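Local coordinates for protein peptidoglycan-N-acetylmuramic acid deacetylase PdaA (Bacillus subtilis, PDB 1NY1) that deacetylates N-acetylmuramic acid residues of peptidoglycan, leading to the muramic delta-lactam of the spore cortex, and is required for germination, at residues A[66-71]-A[215-220]; A[166-171]-A[180-185]; A[188-191]-A[195-198]; A[211-216]-A[221-226]. All blocks are in the same frame, centred on the assembly; numbering follows the deposited sequence.

Contact 1 (A[66-71]-A[215-220]); sequences KKHRVT and DLKKQG
Lys217 reaches out from the last turn of helix 205-219 to the backbone of His68, just beyond the end of helix 58-67, and illustrates how a long lysine can tie two helix ends together. Its CB leaves the helix toward segment 66-71, and CG lies beside the backbone N (chi1 -83°). Beyond CG the chain is fully extended, its methylenes passing along Phe223 of strand 222-224. Lys217 CE approaches first, 3.9 Å from His68 O and, more loosely, 4.4 Å from Val70 CG2. The tip makes the direct bond across the contact: Lys217 NZ donates to His68 O at 2.9 Å, in the carbonyl plane and on a lone pair, with a C=O...donor angle of 129°. A second proton of Lys217 NZ goes to a water oxygen 2.7 Å away. The same water lies in the plane of the imidazole, at its edge, 2.8 Å from His68 ND1, and so closes a bridge between the lysine and the histidine. At its other nitrogen the ring is hydrogen-bonded to Asp210, which also forms a salt bridge with Lys67; the imidazole is thus fixed from both ends. Helix 58-67 finishes in a Schellman motif, with Arg69 at positive phi and Arg69 N bonded back to Lys66 O at 2.9 Å. A positive ammonium here is probably favourable beside the carbonyl end of the helix. The arrangement belongs to the outer helical layer of the NodB fold, a distorted (beta/alpha) barrel, at the turn that leads from helix 58-67 into strand 73-76.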
loop_
_atom_site.group_PDB
_atom_site.type_symbol
_atom_site.label_atom_id
_atom_site.label_comp_id
_atom_site.label_asym_id
_atom_site.label_seq_id
_atom_site.Cartn_x
_atom_site.Cartn_y
_atom_site.Cartn_z
ATOM N N LYS A 66 6.666 14.394 5.345
ATOM C CA LYS A 66 7.963 14.932 5.740
ATOM C C LYS A 66 7.809 15.697 7.053
ATOM O O LYS A 66 8.621 15.550 7.967
ATOM C CB LYS A 66 8.498 15.873 4.660
ATOM C CG LYS A 66 9.856 16.463 4.981
ATOM C CD LYS A 66 10.299 17.431 3.907
ATOM C CE LYS A 66 11.627 18.067 4.276
ATOM N NZ LYS A 66 11.995 19.164 3.337
ATOM N N LYS A 67 6.761 16.512 7.133
ATOM C CA LYS A 67 6.480 17.298 8.327
ATOM C C LYS A 67 6.375 16.418 9.572
ATOM O O LYS A 67 6.873 16.778 10.640
ATOM C CB LYS A 67 5.175 18.077 8.144
ATOM C CG LYS A 67 4.604 18.636 9.433
ATOM C CD LYS A 67 3.205 19.193 9.223
ATOM C CE LYS A 67 2.490 19.376 10.559
ATOM N NZ LYS A 67 1.054 19.735 10.376
ATOM N N HIS A 68 5.723 15.269 9.427
ATOM C CA HIS A 68 5.531 14.330 10.531
ATOM C C HIS A 68 6.639 13.285 10.603
ATOM O O HIS A 68 6.626 12.422 11.477
ATOM C CB HIS A 68 4.187 13.613 10.374
ATOM C CG HIS A 68 3.000 14.499 10.576
ATOM N ND1 HIS A 68 2.652 15.000 11.811
ATOM C CD2 HIS A 68 2.089 14.983 9.700
ATOM C CE1 HIS A 68 1.575 15.757 11.687
ATOM N NE2 HIS A 68 1.215 15.763 10.415
ATOM N N ARG A 69 7.591 13.384 9.681
ATOM C CA ARG A 69 8.711 12.458 9.578
ATOM C C ARG A 69 8.225 11.008 9.578
ATOM O O ARG A 69 8.743 10.151 10.299
ATOM C CB ARG A 69 9.729 12.680 10.704
ATOM C CG ARG A 69 11.147 12.255 10.316
ATOM C CD ARG A 69 12.185 12.712 11.334
ATOM N NE ARG A 69 13.550 12.325 10.973
ATOM C CZ ARG A 69 14.290 12.927 10.045
ATOM N NH1 ARG A 69 13.809 13.958 9.364
ATOM N NH2 ARG A 69 15.526 12.503 9.811
ATOM N N VAL A 70 7.216 10.752 8.756
ATOM C CA VAL A 70 6.645 9.424 8.614
ATOM C C VAL A 70 7.041 8.876 7.249
ATOM O O VAL A 70 7.051 9.606 6.261
ATOM C CB VAL A 70 5.106 9.467 8.728
ATOM C CG1 VAL A 70 4.519 8.093 8.423
ATOM C CG2 VAL A 70 4.707 9.907 10.130
ATOM N N THR A 71 7.376 7.591 7.203
ATOM C CA THR A 71 7.791 6.950 5.954
ATOM C C THR A 71 6.638 6.191 5.311
ATOM O O THR A 71 6.068 5.286 5.918
ATOM C CB THR A 71 8.950 5.964 6.202
ATOM O OG1 THR A 71 10.089 6.682 6.698
ATOM C CG2 THR A 71 9.334 5.249 4.913
ATOM N N ASP A 215 -3.543 13.677 15.183
ATOM C CA ASP A 215 -4.398 13.114 16.228
ATOM C C ASP A 215 -4.079 11.673 16.618
ATOM O O ASP A 215 -4.229 11.298 17.786
ATOM C CB ASP A 215 -5.872 13.232 15.835
ATOM C CG ASP A 215 -6.340 14.672 15.780
ATOM O OD1 ASP A 215 -6.038 15.437 16.729
ATOM O OD2 ASP A 215 -7.014 15.044 14.795
ATOM N N LEU A 216 -3.652 10.856 15.658
ATOM C CA LEU A 216 -3.315 9.471 15.968
ATOM C C LEU A 216 -2.051 9.431 16.825
ATOM O O LEU A 216 -1.937 8.613 17.740
ATOM C CB LEU A 216 -3.137 8.660 14.675
ATOM C CG LEU A 216 -4.466 8.264 14.019
ATOM C CD1 LEU A 216 -4.234 7.728 12.612
ATOM C CD2 LEU A 216 -5.155 7.215 14.879
ATOM N N LYS A 217 -1.105 10.322 16.540
ATOM C CA LYS A 217 0.123 10.373 17.325
ATOM C C LYS A 217 -0.222 10.761 18.761
ATOM O O LYS A 217 0.297 10.173 19.713
ATOM C CB LYS A 217 1.105 11.397 16.753
ATOM C CG LYS A 217 1.957 10.878 15.601
ATOM C CD LYS A 217 3.041 11.876 15.257
ATOM C CE LYS A 217 3.988 11.339 14.205
ATOM N NZ LYS A 217 5.091 12.305 13.900
ATOM N N LYS A 218 -1.097 11.753 18.914
ATOM C CA LYS A 218 -1.497 12.199 20.243
ATOM C C LYS A 218 -2.117 11.048 21.038
ATOM O O LYS A 218 -1.930 10.955 22.254
ATOM C CB LYS A 218 -2.486 13.366 20.146
ATOM C CG LYS A 218 -2.879 13.928 21.507
ATOM C CD LYS A 218 -3.776 15.153 21.398
ATOM C CE LYS A 218 -4.100 15.707 22.783
ATOM N NZ LYS A 218 -4.968 16.913 22.718
ATOM N N GLN A 219 -2.850 10.175 20.353
ATOM C CA GLN A 219 -3.480 9.023 20.997
ATOM C C GLN A 219 -2.450 8.007 21.472
ATOM O O GLN A 219 -2.758 7.137 22.286
ATOM C CB GLN A 219 -4.439 8.317 20.039
ATOM C CG GLN A 219 -5.732 9.048 19.769
ATOM C CD GLN A 219 -6.646 8.253 18.855
ATOM O OE1 GLN A 219 -6.855 7.054 19.061
ATOM N NE2 GLN A 219 -7.202 8.915 17.846
ATOM N N GLY A 220 -1.234 8.100 20.946
ATOM C CA GLY A 220 -0.197 7.169 21.352
ATOM C C GLY A 220 0.251 6.217 20.260
ATOM O O GLY A 220 0.951 5.241 20.535
HETATM O O HOH W 1 4.290 14.845 14.025
#

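Contact 2 (A[166-171]-A[180-185]); sequences VAFVDW and KYAYDH
Phe168, in an irregular loop, faces His185 on helix 179-188, and their CA atoms, 7.1 Å apart, are the closest CA pair of the two segments. The two side chains run antiparallel, each ring lying beside the other's CB. Their rings are nearly parallel (12° between planes) but displaced so far, with centroids 5.3 Å apart, that they barely overlap. What holds them is a reciprocal pair of CH-pi contacts: Phe168 CB sits over the imidazole face, 4.0 Å from its centroid, while His185 CB sits over the phenyl face at 3.9 Å. A chi1 of 45°, with CG between the backbone N and the carbonyl carbon, sends the phenyl on to the helix, where Phe168 CE2 meets Ala182 CB at 3.7 Å. The loop then makes an inverse gamma turn centred on Val169, carrying the chain to Asp170. Asp170 OD2 accepts from the backbone N of His199, the probable proton donor; by similarity Asp170 raises the pKa of that histidine. On the helix, His185 ND1 lies 3.6 Å above the ring plane of Tyr181, displaced toward its rim, and bonds weakly to Tyr181 O. Tyr181 CE2 also reaches the turn, 3.8 Å from Val169 O.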
loop_
_atom_site.group_PDB
_atom_site.type_symbol
_atom_site.label_atom_id
_atom_site.label_comp_id
_atom_site.label_asym_id
_atom_site.label_seq_id
_atom_site.Cartn_x
_atom_site.Cartn_y
_atom_site.Cartn_z
ATOM N N VAL A 166 -6.974 -1.408 6.431
ATOM C CA VAL A 166 -7.795 -0.193 6.449
ATOM C C VAL A 166 -7.844 0.429 5.062
ATOM O O VAL A 166 -6.810 0.641 4.426
ATOM C CB VAL A 166 -7.248 0.914 7.397
ATOM C CG1 VAL A 166 -8.073 2.201 7.226
ATOM C CG2 VAL A 166 -7.287 0.453 8.839
ATOM N N ALA A 167 -9.048 0.738 4.604
ATOM C CA ALA A 167 -9.225 1.368 3.303
ATOM C C ALA A 167 -10.634 1.921 3.241
ATOM O O ALA A 167 -11.532 1.425 3.916
ATOM C CB ALA A 167 -9.009 0.352 2.182
ATOM N N PHE A 168 -10.823 2.961 2.446
ATOM C CA PHE A 168 -12.137 3.549 2.293
ATOM C C PHE A 168 -12.236 4.160 0.910
ATOM O O PHE A 168 -11.277 4.121 0.136
ATOM C CB PHE A 168 -12.409 4.595 3.374
ATOM C CG PHE A 168 -11.273 5.542 3.609
ATOM C CD1 PHE A 168 -10.182 5.163 4.382
ATOM C CD2 PHE A 168 -11.302 6.821 3.063
ATOM C CE1 PHE A 168 -9.129 6.050 4.612
ATOM C CE2 PHE A 168 -10.254 7.715 3.287
ATOM C CZ PHE A 168 -9.166 7.330 4.063
ATOM N N VAL A 169 -13.394 4.719 0.588
ATOM C CA VAL A 169 -13.581 5.287 -0.732
ATOM C C VAL A 169 -12.999 6.680 -0.870
ATOM O O VAL A 169 -13.689 7.680 -0.673
ATOM C CB VAL A 169 -15.066 5.324 -1.116
ATOM C CG1 VAL A 169 -15.207 5.832 -2.547
ATOM C CG2 VAL A 169 -15.669 3.934 -0.980
ATOM N N ASP A 170 -11.718 6.736 -1.213
ATOM C CA ASP A 170 -11.032 8.008 -1.402
ATOM C C ASP A 170 -10.406 8.008 -2.797
ATOM O O ASP A 170 -9.438 8.718 -3.055
ATOM C CB ASP A 170 -9.951 8.197 -0.322
ATOM C CG ASP A 170 -8.811 7.201 -0.450
ATOM O OD1 ASP A 170 -9.046 6.090 -0.962
ATOM O OD2 ASP A 170 -7.684 7.523 -0.021
ATOM N N TRP A 171 -10.993 7.214 -3.689
ATOM C CA TRP A 171 -10.515 7.072 -5.058
ATOM C C TRP A 171 -11.553 7.428 -6.124
ATOM O O TRP A 171 -11.263 7.380 -7.322
ATOM C CB TRP A 171 -10.058 5.636 -5.292
ATOM C CG TRP A 171 -11.050 4.626 -4.793
ATOM C CD1 TRP A 171 -11.072 4.042 -3.560
ATOM C CD2 TRP A 171 -12.169 4.092 -5.511
ATOM N NE1 TRP A 171 -12.131 3.172 -3.466
ATOM C CE2 TRP A 171 -12.822 3.184 -4.649
ATOM C CE3 TRP A 171 -12.683 4.293 -6.799
ATOM C CZ2 TRP A 171 -13.966 2.472 -5.035
ATOM C CZ3 TRP A 171 -13.822 3.584 -7.182
ATOM C CH2 TRP A 171 -14.449 2.687 -6.302
ATOM N N LYS A 180 -13.266 15.839 6.079
ATOM C CA LYS A 180 -13.903 15.150 7.187
ATOM C C LYS A 180 -14.194 13.679 6.899
ATOM O O LYS A 180 -13.963 12.826 7.754
ATOM C CB LYS A 180 -15.188 15.883 7.587
ATOM C CG LYS A 180 -15.950 15.244 8.738
ATOM C CD LYS A 180 -17.184 16.062 9.085
ATOM C CE LYS A 180 -18.130 15.291 9.990
ATOM N NZ LYS A 180 -17.463 14.834 11.236
ATOM N N TYR A 181 -14.685 13.371 5.702
ATOM C CA TYR A 181 -14.997 11.985 5.360
ATOM C C TYR A 181 -13.786 11.067 5.522
ATOM O O TYR A 181 -13.871 10.011 6.156
ATOM C CB TYR A 181 -15.506 11.880 3.921
ATOM C CG TYR A 181 -15.976 10.491 3.554
ATOM C CD1 TYR A 181 -17.228 10.033 3.963
ATOM C CD2 TYR A 181 -15.162 9.623 2.828
ATOM C CE1 TYR A 181 -17.661 8.745 3.658
ATOM C CE2 TYR A 181 -15.586 8.327 2.521
ATOM C CZ TYR A 181 -16.838 7.898 2.939
ATOM O OH TYR A 181 -17.270 6.623 2.645
ATOM N N ALA A 182 -12.661 11.474 4.942
ATOM C CA ALA A 182 -11.424 10.692 4.999
ATOM C C ALA A 182 -10.844 10.645 6.404
ATOM O O ALA A 182 -10.425 9.591 6.881
ATOM C CB ALA A 182 -10.389 11.286 4.038
ATOM N N TYR A 183 -10.800 11.805 7.049
ATOM C CA TYR A 183 -10.273 11.899 8.400
ATOM C C TYR A 183 -11.046 10.974 9.341
ATOM O O TYR A 183 -10.451 10.177 10.063
ATOM C CB TYR A 183 -10.350 13.346 8.889
ATOM C CG TYR A 183 -10.075 13.510 10.363
ATOM C CD1 TYR A 183 -11.116 13.471 11.292
ATOM C CD2 TYR A 183 -8.773 13.677 10.835
ATOM C CE1 TYR A 183 -10.868 13.594 12.655
ATOM C CE2 TYR A 183 -8.515 13.797 12.200
ATOM C CZ TYR A 183 -9.564 13.756 13.100
ATOM O OH TYR A 183 -9.312 13.877 14.450
ATOM N N ASP A 184 -12.370 11.072 9.325
ATOM C CA ASP A 184 -13.187 10.235 10.196
ATOM C C ASP A 184 -12.921 8.748 10.013
ATOM O O ASP A 184 -12.932 7.990 10.986
ATOM C CB ASP A 184 -14.675 10.528 9.992
ATOM C CG ASP A 184 -15.101 11.837 10.627
ATOM O OD1 ASP A 184 -14.348 12.345 11.490
ATOM O OD2 ASP A 184 -16.192 12.349 10.281
ATOM N N HIS A 185 -12.690 8.320 8.775
ATOM C CA HIS A 185 -12.404 6.912 8.527
ATOM C C HIS A 185 -11.052 6.476 9.071
ATOM O O HIS A 185 -10.933 5.393 9.633
ATOM C CB HIS A 185 -12.484 6.596 7.028
ATOM C CG HIS A 185 -13.830 6.109 6.594
ATOM N ND1 HIS A 185 -14.608 6.782 5.678
ATOM C CD2 HIS A 185 -14.547 5.026 6.973
ATOM C CE1 HIS A 185 -15.747 6.134 5.513
ATOM N NE2 HIS A 185 -15.734 5.065 6.287
#

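Contact 3 (A[188-191]-A[195-198]); sequences KQAH and IYLL
The short loop that carries the chain from helix 179-188 into strand 194-198 passes the hydroxyl end of a tyrosine from the strand it introduces, and there Ala190 meets Tyr196. The contact rests on one phenol. Tyr196 CG lies beside the backbone N (chi1 -78°), and the side chain reaches across the gap between Ala190 and Tyr196, whose CA atoms are 8.7 Å apart. There Tyr196 OH packs tightly on the alanine, 3.2 Å from Ala190 CB and equally near to Ala190 CA. The alpha carbon comes in at the ring edge, near the phenol plane, rather than over a face. The polar need of the buried hydroxyl is met elsewhere: Tyr196 OH is hydrogen-bonded to the backbone O of Met186, in the last turn of the preceding helix. One oxygen thus pins the helix end through a hydrogen bond and the loop through van der Waals packing. Around it, Leu216 of helix 205-219 touches both the alanine and the phenol, while Val166 packs against the ring. The backbone of Tyr196 meanwhile pairs with Tyr46 and Thr48 of strand 44-51, which ties the residue into the parallel sheet. His199, the proton donor by similarity, directly follows Leu198, the last residue of the strand. A buried parallel strand whose tyrosine braces the preceding helix-to-strand loop is in keeping with the (beta/alpha) barrel of NodB-type deacetylases.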
loop_
_atom_site.group_PDB
_atom_site.type_symbol
_atom_site.label_atom_id
_atom_site.label_comp_id
_atom_site.label_asym_id
_atom_site.label_seq_id
_atom_site.Cartn_x
_atom_site.Cartn_y
_atom_site.Cartn_z
ATOM N N LYS A 188 -11.542 6.350 12.963
ATOM C CA LYS A 188 -12.437 5.280 13.388
ATOM C C LYS A 188 -11.918 3.873 13.119
ATOM O O LYS A 188 -12.084 2.983 13.953
ATOM C CB LYS A 188 -13.814 5.456 12.736
ATOM C CG LYS A 188 -14.848 4.411 13.162
ATOM C CD LYS A 188 -16.276 4.934 13.019
ATOM C CE LYS A 188 -16.597 5.325 11.585
ATOM N NZ LYS A 188 -17.883 6.076 11.473
ATOM N N GLN A 189 -11.285 3.662 11.968
ATOM C CA GLN A 189 -10.780 2.333 11.637
ATOM C C GLN A 189 -9.413 2.007 12.215
ATOM O O GLN A 189 -8.937 0.885 12.078
ATOM C CB GLN A 189 -10.753 2.143 10.113
ATOM C CG GLN A 189 -12.145 2.147 9.496
ATOM C CD GLN A 189 -12.147 1.788 8.024
ATOM O OE1 GLN A 189 -11.564 0.784 7.618
ATOM N NE2 GLN A 189 -12.828 2.594 7.219
ATOM N N ALA A 190 -8.784 2.980 12.866
ATOM C CA ALA A 190 -7.459 2.762 13.435
ATOM C C ALA A 190 -7.397 1.591 14.400
ATOM O O ALA A 190 -8.317 1.357 15.183
ATOM C CB ALA A 190 -6.974 4.028 14.129
ATOM N N HIS A 191 -6.306 0.841 14.319
ATOM C CA HIS A 191 -6.094 -0.284 15.203
ATOM C C HIS A 191 -4.624 -0.669 15.234
ATOM O O HIS A 191 -3.848 -0.320 14.337
ATOM C CB HIS A 191 -6.954 -1.487 14.790
ATOM C CG HIS A 191 -6.840 -1.865 13.343
ATOM N ND1 HIS A 191 -5.883 -2.734 12.867
ATOM C CD2 HIS A 191 -7.588 -1.507 12.273
ATOM C CE1 HIS A 191 -6.047 -2.899 11.566
ATOM N NE2 HIS A 191 -7.075 -2.165 11.180
ATOM N N ILE A 195 -2.483 -1.596 8.608
ATOM C CA ILE A 195 -1.773 -1.228 7.398
ATOM C C ILE A 195 -2.852 -0.485 6.619
ATOM O O ILE A 195 -3.857 -1.076 6.204
ATOM C CB ILE A 195 -1.285 -2.457 6.597
ATOM C CG1 ILE A 195 -0.241 -3.230 7.418
ATOM C CG2 ILE A 195 -0.690 -2.000 5.262
ATOM C CD1 ILE A 195 0.373 -4.435 6.705
ATOM N N TYR A 196 -2.662 0.821 6.474
ATOM C CA TYR A 196 -3.602 1.670 5.756
ATOM C C TYR A 196 -3.306 1.677 4.273
ATOM O O TYR A 196 -2.145 1.703 3.862
ATOM C CB TYR A 196 -3.519 3.126 6.216
ATOM C CG TYR A 196 -4.202 3.451 7.516
ATOM C CD1 TYR A 196 -4.777 4.707 7.718
ATOM C CD2 TYR A 196 -4.253 2.526 8.551
ATOM C CE1 TYR A 196 -5.386 5.035 8.926
ATOM C CE2 TYR A 196 -4.859 2.840 9.759
ATOM C CZ TYR A 196 -5.423 4.090 9.942
ATOM O OH TYR A 196 -6.023 4.393 11.143
ATOM N N LEU A 197 -4.370 1.660 3.480
ATOM C CA LEU A 197 -4.262 1.737 2.035
ATOM C C LEU A 197 -4.944 3.054 1.702
ATOM O O LEU A 197 -6.157 3.198 1.881
ATOM C CB LEU A 197 -5.004 0.582 1.355
ATOM C CG LEU A 197 -4.869 0.408 -0.164
ATOM C CD1 LEU A 197 -5.889 -0.613 -0.639
ATOM C CD2 LEU A 197 -5.091 1.710 -0.885
ATOM N N LEU A 198 -4.164 4.017 1.229
ATOM C CA LEU A 198 -4.696 5.331 0.886
ATOM C C LEU A 198 -4.414 5.678 -0.567
ATOM O O LEU A 198 -3.533 5.093 -1.198
ATOM C CB LEU A 198 -4.058 6.408 1.768
ATOM C CG LEU A 198 -4.195 6.271 3.282
ATOM C CD1 LEU A 198 -3.408 7.375 3.969
ATOM C CD2 LEU A 198 -5.665 6.336 3.664
#

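Contact 4 (A[211-216]-A[221-226]); sequences DAITDL and YTFKSI
Leu216 O, near the end of helix 205-219, is approached by two backbone donors: Tyr221 N, 3.1 Å from it, and, in a weak bond, Gly220 N. The first bond is fairly straight (156° at the hydrogen), although the donor is tilted 25° from the carbonyl plane. Reaching back five positions, it is the 6→1 bond of the Schellman motif that ends the helix and turns the chain into strand 222-224. The same oxygen lies at the edge of the Tyr221 ring, in its plane. Next to this turn the apolar side chains pack together. Leu216 divides its branches between two aromatic rings: Leu216 CD2 touches Tyr221 CD2 at 3.7 Å, whereas Leu216 CD1 comes to 3.8 Å from Phe223 CZ. Leucine and phenylalanine cross at about a right angle, with Leu216 CB also 3.8 Å from Phe223 CZ. One turn earlier, Ile213 places CG1 over a face of the Phe223 ring, and its other branch, CG2, lies anti to the backbone N and reaches Phe223 CE2 at 3.7 Å. Both aromatic side chains also rest on Ile45 of strand 44-51, and the Tyr221 ring takes part in a cation-pi contact with Lys43. The chemistry is therefore divided: directional backbone bonds, with Gly220 at positive phi, close the helix end, while largely nonpolar, non-directional packing seats that helix on the strand it leads into.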
loop_
_atom_site.group_PDB
_atom_site.type_symbol
_atom_site.label_atom_id
_atom_site.label_comp_id
_atom_site.label_asym_id
_atom_site.label_seq_id
_atom_site.Cartn_x
_atom_site.Cartn_y
_atom_site.Cartn_z
ATOM N N ASP A 211 -4.164 15.852 9.560
ATOM C CA ASP A 211 -4.938 15.827 10.804
ATOM C C ASP A 211 -4.955 14.448 11.451
ATOM O O ASP A 211 -4.858 14.318 12.672
ATOM C CB ASP A 211 -6.387 16.263 10.556
ATOM C CG ASP A 211 -6.504 17.722 10.143
ATOM O OD1 ASP A 211 -5.475 18.430 10.129
ATOM O OD2 ASP A 211 -7.632 18.157 9.834
ATOM N N ALA A 212 -5.090 13.417 10.624
ATOM C CA ALA A 212 -5.133 12.045 11.113
ATOM C C ALA A 212 -3.835 11.657 11.809
ATOM O O ALA A 212 -3.858 11.075 12.889
ATOM C CB ALA A 212 -5.418 11.086 9.959
ATOM N N ILE A 213 -2.699 11.970 11.193
ATOM C CA ILE A 213 -1.421 11.631 11.809
ATOM C C ILE A 213 -1.271 12.407 13.115
ATOM O O ILE A 213 -0.911 11.839 14.147
ATOM C CB ILE A 213 -0.232 11.963 10.885
ATOM C CG1 ILE A 213 -0.269 11.055 9.655
ATOM C CG2 ILE A 213 1.087 11.750 11.636
ATOM C CD1 ILE A 213 0.746 11.425 8.604
ATOM N N THR A 214 -1.551 13.704 13.069
ATOM C CA THR A 214 -1.442 14.522 14.266
ATOM C C THR A 214 -2.254 13.911 15.410
ATOM O O THR A 214 -1.712 13.632 16.479
ATOM C CB THR A 214 -1.930 15.963 14.012
ATOM O OG1 THR A 214 -1.154 16.551 12.962
ATOM C CG2 THR A 214 -1.774 16.809 15.272
ATOM N N ASP A 215 -3.543 13.677 15.183
ATOM C CA ASP A 215 -4.398 13.114 16.228
ATOM C C ASP A 215 -4.079 11.673 16.618
ATOM O O ASP A 215 -4.229 11.298 17.786
ATOM C CB ASP A 215 -5.872 13.232 15.835
ATOM C CG ASP A 215 -6.340 14.672 15.780
ATOM O OD1 ASP A 215 -6.038 15.437 16.729
ATOM O OD2 ASP A 215 -7.014 15.044 14.795
ATOM N N LEU A 216 -3.652 10.856 15.658
ATOM C CA LEU A 216 -3.315 9.471 15.968
ATOM C C LEU A 216 -2.051 9.431 16.825
ATOM O O LEU A 216 -1.937 8.613 17.740
ATOM C CB LEU A 216 -3.137 8.660 14.675
ATOM C CG LEU A 216 -4.466 8.264 14.019
ATOM C CD1 LEU A 216 -4.234 7.728 12.612
ATOM C CD2 LEU A 216 -5.155 7.215 14.879
ATOM N N TYR A 221 -0.157 6.487 19.022
ATOM C CA TYR A 221 0.225 5.655 17.881
ATOM C C TYR A 221 1.560 6.099 17.310
ATOM O O TYR A 221 1.897 7.286 17.326
ATOM C CB TYR A 221 -0.819 5.743 16.758
ATOM C CG TYR A 221 -1.993 4.803 16.899
ATOM C CD1 TYR A 221 -1.885 3.461 16.544
ATOM C CD2 TYR A 221 -3.215 5.258 17.393
ATOM C CE1 TYR A 221 -2.968 2.592 16.679
ATOM C CE2 TYR A 221 -4.302 4.397 17.533
ATOM C CZ TYR A 221 -4.170 3.067 17.175
ATOM O OH TYR A 221 -5.237 2.211 17.334
ATOM N N THR A 222 2.310 5.127 16.805
ATOM C CA THR A 222 3.604 5.364 16.173
ATOM C C THR A 222 3.455 4.855 14.740
ATOM O O THR A 222 2.845 3.811 14.516
ATOM C CB THR A 222 4.736 4.571 16.872
ATOM O OG1 THR A 222 4.998 5.144 18.160
ATOM C CG2 THR A 222 6.014 4.602 16.039
ATOM N N PHE A 223 4.001 5.597 13.781
ATOM C CA PHE A 223 3.931 5.217 12.370
ATOM C C PHE A 223 5.251 4.622 11.902
ATOM O O PHE A 223 6.300 5.253 12.025
ATOM C CB PHE A 223 3.593 6.439 11.512
ATOM C CG PHE A 223 2.197 6.945 11.711
ATOM C CD1 PHE A 223 1.146 6.445 10.944
ATOM C CD2 PHE A 223 1.921 7.890 12.697
ATOM C CE1 PHE A 223 -0.160 6.881 11.157
ATOM C CE2 PHE A 223 0.618 8.329 12.918
ATOM C CZ PHE A 223 -0.428 7.824 12.147
ATOM N N LYS A 224 5.198 3.406 11.372
ATOM C CA LYS A 224 6.398 2.738 10.878
ATOM C C LYS A 224 6.208 2.365 9.411
ATOM O O LYS A 224 5.095 2.419 8.893
ATOM C CB LYS A 224 6.690 1.487 11.712
ATOM C CG LYS A 224 7.034 1.784 13.169
ATOM C CD LYS A 224 7.384 0.511 13.926
ATOM C CE LYS A 224 7.764 0.806 15.376
ATOM N NZ LYS A 224 8.041 -0.442 16.138
ATOM N N SER A 225 7.294 1.986 8.747
ATOM C CA SER A 225 7.234 1.628 7.335
ATOM C C SER A 225 7.107 0.130 7.129
ATOM O O SER A 225 7.252 -0.652 8.066
ATOM C CB SER A 225 8.498 2.110 6.628
ATOM O OG SER A 225 9.599 1.302 7.025
ATOM N N ILE A 226 6.848 -0.266 5.886
ATOM C CA ILE A 226 6.726 -1.675 5.558
ATOM C C ILE A 226 8.083 -2.340 5.795
ATOM O O ILE A 226 8.150 -3.483 6.253
ATOM C CB ILE A 226 6.285 -1.868 4.089
ATOM C CG1 ILE A 226 4.897 -1.244 3.875
ATOM C CG2 ILE A 226 6.303 -3.352 3.722
ATOM C CD1 ILE A 226 3.789 -1.829 4.744
#

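Along the chain, segment 66-71 comes first and its partner 215-220 much later; contacts 2 and 3 lie in between, in series, and contact 4 starts on the helix where contact 1 ends. Contacts 1 and 4 share Asp215 and Leu216 of helix 205-219, and their centres are about 4 Å apart. The centres of contacts 2 and 3 are about 9 Å apart, and backbone bonds of Val166 to strand 194-198 join them. Tyr183 OH bonds Asp215 OD2, linking the two groups. Contacts 3 and 4 reach the same parallel sheet. Of the four, contact 2 alone holds an annotated site residue, Asp170; the packing of the outer helices is thus linked to the loop holding it.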